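Side-chain contact in PTS system, IIabc component (Clostridium difficile, PDB 3IPJ), which is the EIIB domain of a larger phosphotransferase-system protein and probably passes a phosphoryl group, through a phosphocysteine, to a sugar during its uptake: residues Lys15-Asp20 and Glu40-Lys45. Numbering follows the deposited sequence.
Sequences KIIGED and EIINDK
The C-terminal end of helix 5-17 in this EIIB domain meets the loop leading into helix 44-48 through Ile16 and Ile17 on one side and Ile42 and Asn43 on the other. The side chains of Ile17 and Ile42 run alongside each other in the same direction: Ile17 CG2 touches Ile42 CD1 at 4.0 Å, while Ile42 CG1 rests against the backbone of Ile17, 4.1 Å from Ile17 CA. With CG1 anti to its carbonyl carbon (chi1 -59°) and chi2 fully extended at 180°, Ile42 brings CD1 to that methyl. Both side chains are buried and also touch Val36 of strand 31-36, so the pair packs between the helix end and the antiparallel sheet. Nearer the surface, Ile16 CG2 sits 3.8 Å from Asn43 O, and Ile16 continues onto Lys46 and Val47 of helix 44-48.

The polar link is made by water. The last carbonyls of a helix lack the usual i+4 amide partners; here one water donates to Ile16 O at 2.7 Å and to Ile41 O, and accepts from Asn43 N at 2.9 Å. A second water bridges Ile17 O and Ile41 O, with Asn21 ND2 as a further partner of Ile17 O. Gly18 is the first residue past the helix to leave helical angles, with a positive phi (106°). On the other segment, Asn43 is the N-cap of helix 44-48, its OD1 accepting a weak, bent bond from Lys45 N at 3.3 Å.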
ATOM      1  N   LYS A  15       3.134  -6.138  -6.452  1.00 12.28           N
ATOM      2  CA  LYS A  15       3.291  -6.691  -7.745  1.00 11.74           C
ATOM      3  C   LYS A  15       2.499  -5.945  -8.855  1.00 14.90           C
ATOM      4  O   LYS A  15       2.989  -5.759  -9.972  1.00 14.88           O
ATOM      5  CB  LYS A  15       2.864  -8.118  -7.755  1.00 14.44           C
ATOM      6  CG  LYS A  15       3.163  -8.781  -9.099  1.00 15.80           C
ATOM      7  CD  LYS A  15       2.683 -10.259  -9.090  1.00 19.79           C
ATOM      8  CE  LYS A  15       1.207 -10.328  -8.604  1.00 24.60           C
ATOM      9  NZ  LYS A  15       0.764 -11.521  -7.777  1.00 21.49           N
ATOM     10  N   ILE A  16       1.283  -5.518  -8.553  1.00 11.76           N
ATOM     11  CA  ILE A  16       0.539  -4.809  -9.549  1.00 10.87           C
ATOM     12  C   ILE A  16       1.033  -3.353  -9.776  1.00 11.23           C
ATOM     13  O   ILE A  16       1.035  -2.855 -10.905  1.00 13.39           O
ATOM     14  CB  ILE A  16      -0.928  -4.828  -9.144  1.00 11.34           C
ATOM     15  CG1 ILE A  16      -1.424  -6.279  -9.051  1.00 12.46           C
ATOM     16  CG2 ILE A  16      -1.780  -4.087 -10.142  1.00 13.11           C
ATOM     17  CD1 ILE A  16      -2.718  -6.376  -8.209  1.00 14.88           C
ATOM     18  N   ILE A  17       1.427  -2.670  -8.714  1.00 10.31           N
ATOM     19  CA  ILE A  17       1.911  -1.269  -8.820  1.00 10.27           C
ATOM     20  C   ILE A  17       3.296  -1.312  -9.474  1.00 10.92           C
ATOM     21  O   ILE A  17       3.609  -0.522 -10.350  1.00 12.81           O
ATOM     22  CB  ILE A  17       1.957  -0.638  -7.418  1.00 11.70           C
ATOM     23  CG1 ILE A  17       0.532  -0.548  -6.834  1.00 10.98           C
ATOM     24  CG2 ILE A  17       2.742   0.701  -7.374  1.00 11.02           C
ATOM     25  CD1 ILE A  17       0.490  -0.270  -5.308  1.00 10.76           C
ATOM     26  N   GLY A  18       4.113  -2.280  -9.106  1.00 10.22           N
ATOM     27  CA  GLY A  18       5.473  -2.385  -9.612  1.00  9.19           C
ATOM     28  C   GLY A  18       6.412  -1.967  -8.502  1.00 11.45           C
ATOM     29  O   GLY A  18       6.352  -0.820  -8.056  1.00 10.98           O
ATOM     30  N   GLU A  19       7.339  -2.833  -8.084  1.00 13.83           N
ATOM     31  CA  GLU A  19       8.173  -2.457  -6.943  1.00 15.59           C
ATOM     32  C   GLU A  19       8.962  -1.129  -7.142  1.00 15.32           C
ATOM     33  O   GLU A  19       9.061  -0.274  -6.240  1.00 14.76           O
ATOM     34  CB  GLU A  19       9.132  -3.578  -6.588  1.00 20.80           C
ATOM     35  CG  GLU A  19      10.020  -3.180  -5.434  1.00 29.47           C
ATOM     36  CD  GLU A  19      11.356  -3.968  -5.335  1.00 41.90           C
ATOM     37  OE1 GLU A  19      11.410  -5.201  -5.721  1.00 47.50           O
ATOM     38  OE2 GLU A  19      12.344  -3.308  -4.826  1.00 44.59           O
ATOM     39  N   ASP A  20       9.545  -0.972  -8.330  1.00 15.39           N
ATOM     40  CA  ASP A  20      10.401   0.185  -8.576  1.00 13.07           C
ATOM     41  C   ASP A  20       9.561   1.367  -9.101  1.00 12.79           C
ATOM     42  O   ASP A  20      10.105   2.433  -9.428  1.00 12.49           O
ATOM     43  CB  ASP A  20      11.665  -0.178  -9.412  1.00 11.91           C
ATOM     44  CG  ASP A  20      11.401  -0.320 -10.917  1.00 14.68           C
ATOM     45  OD1 ASP A  20      10.191  -0.347 -11.338  1.00 12.94           O
ATOM     46  OD2 ASP A  20      12.422  -0.399 -11.700  1.00 11.84           O
ATOM     47  N   GLU A  40       0.201   5.538 -14.806  1.00  9.33           N
ATOM     48  CA  GLU A  40      -0.332   5.085 -16.075  1.00  9.87           C
ATOM     49  C   GLU A  40       0.099   3.677 -16.452  1.00 13.39           C
ATOM     50  O   GLU A  40      -0.331   3.162 -17.510  1.00 17.64           O
ATOM     51  CB  GLU A  40       0.067   6.060 -17.214  1.00 10.57           C
ATOM     52  CG  GLU A  40      -0.689   7.337 -17.117  1.00 10.21           C
ATOM     53  CD  GLU A  40      -0.008   8.473 -17.883  1.00 10.11           C
ATOM     54  OE1 GLU A  40       0.954   8.243 -18.667  1.00  9.53           O
ATOM     55  OE2 GLU A  40      -0.449   9.631 -17.676  1.00  9.50           O
ATOM     56  N   ILE A  41       0.944   3.037 -15.638  1.00  9.22           N
ATOM     57  CA  ILE A  41       1.244   1.633 -15.843  1.00 10.02           C
ATOM     58  C   ILE A  41       0.598   0.725 -14.765  1.00 13.56           C
ATOM     59  O   ILE A  41       0.852  -0.505 -14.744  1.00 18.46           O
ATOM     60  CB  ILE A  41       2.756   1.431 -15.845  1.00 12.53           C
ATOM     61  CG1 ILE A  41       3.372   2.061 -14.573  1.00 14.97           C
ATOM     62  CG2 ILE A  41       3.328   2.001 -17.148  1.00 14.45           C
ATOM     63  CD1 ILE A  41       4.888   1.807 -14.395  1.00 20.37           C
ATOM     64  N   ILE A  42      -0.221   1.317 -13.869  1.00 12.52           N
ATOM     65  CA  ILE A  42      -0.866   0.570 -12.789  1.00 11.14           C
ATOM     66  C   ILE A  42      -2.280   0.179 -13.302  1.00 12.09           C
ATOM     67  O   ILE A  42      -3.097   1.052 -13.658  1.00 11.44           O
ATOM     68  CB  ILE A  42      -0.997   1.430 -11.472  1.00 12.45           C
ATOM     69  CG1 ILE A  42       0.364   1.905 -10.945  1.00 12.32           C
ATOM     70  CG2 ILE A  42      -1.686   0.612 -10.337  1.00 11.42           C
ATOM     71  CD1 ILE A  42       0.209   2.744  -9.674  1.00 10.57           C
ATOM     72  N   ASN A  43      -2.552  -1.139 -13.323  1.00 11.57           N
ATOM     73  CA  ASN A  43      -3.793  -1.667 -13.809  1.00 10.17           C
ATOM     74  C   ASN A  43      -4.831  -1.599 -12.662  1.00  9.51           C
ATOM     75  O   ASN A  43      -4.865  -2.487 -11.770  1.00  9.69           O
ATOM     76  CB  ASN A  43      -3.564  -3.129 -14.242  1.00 14.30           C
ATOM     77  CG  ASN A  43      -4.808  -3.770 -14.842  1.00 16.15           C
ATOM     78  OD1 ASN A  43      -5.918  -3.232 -14.725  1.00 16.39           O
ATOM     79  ND2 ASN A  43      -4.626  -4.920 -15.502  1.00 19.34           N
ATOM     80  N   ASP A  44      -5.643  -0.546 -12.647  1.00  9.31           N
ATOM     81  CA  ASP A  44      -6.524  -0.317 -11.501  1.00 12.48           C
ATOM     82  C   ASP A  44      -7.434  -1.511 -11.303  1.00 10.60           C
ATOM     83  O   ASP A  44      -7.762  -1.868 -10.176  1.00 12.57           O
ATOM     84  CB  ASP A  44      -7.417   0.930 -11.680  1.00 14.83           C
ATOM     85  CG  ASP A  44      -6.637   2.265 -11.779  1.00 15.53           C
ATOM     86  OD1 ASP A  44      -5.377   2.296 -11.642  1.00 15.35           O
ATOM     87  OD2 ASP A  44      -7.327   3.321 -11.996  1.00 18.51           O
ATOM     88  N   LYS A  45      -7.905  -2.088 -12.408  1.00 11.71           N
ATOM     89  CA  LYS A  45      -8.895  -3.180 -12.331  1.00 11.69           C
ATOM     90  C   LYS A  45      -8.325  -4.385 -11.597  1.00 11.05           C
ATOM     91  O   LYS A  45      -9.064  -5.101 -10.925  1.00 10.63           O
ATOM     92  CB  LYS A  45      -9.364  -3.614 -13.726  1.00 11.77           C
ATOM     93  CG  LYS A  45     -10.041  -2.485 -14.501  1.00 13.73           C
ATOM     94  CD  LYS A  45     -11.033  -1.588 -13.658  1.00 14.04           C
ATOM     95  CE  LYS A  45     -12.375  -2.326 -13.463  1.00 13.12           C
ATOM     96  NZ  LYS A  45     -13.387  -1.446 -12.823  1.00 14.07           N
TER
HETATM   97  O   HOH W   1      -0.396  -3.040 -13.197  1.00 11.51           O
HETATM   98  O   HOH W   2       3.526  -1.439 -13.408  1.00 21.87           O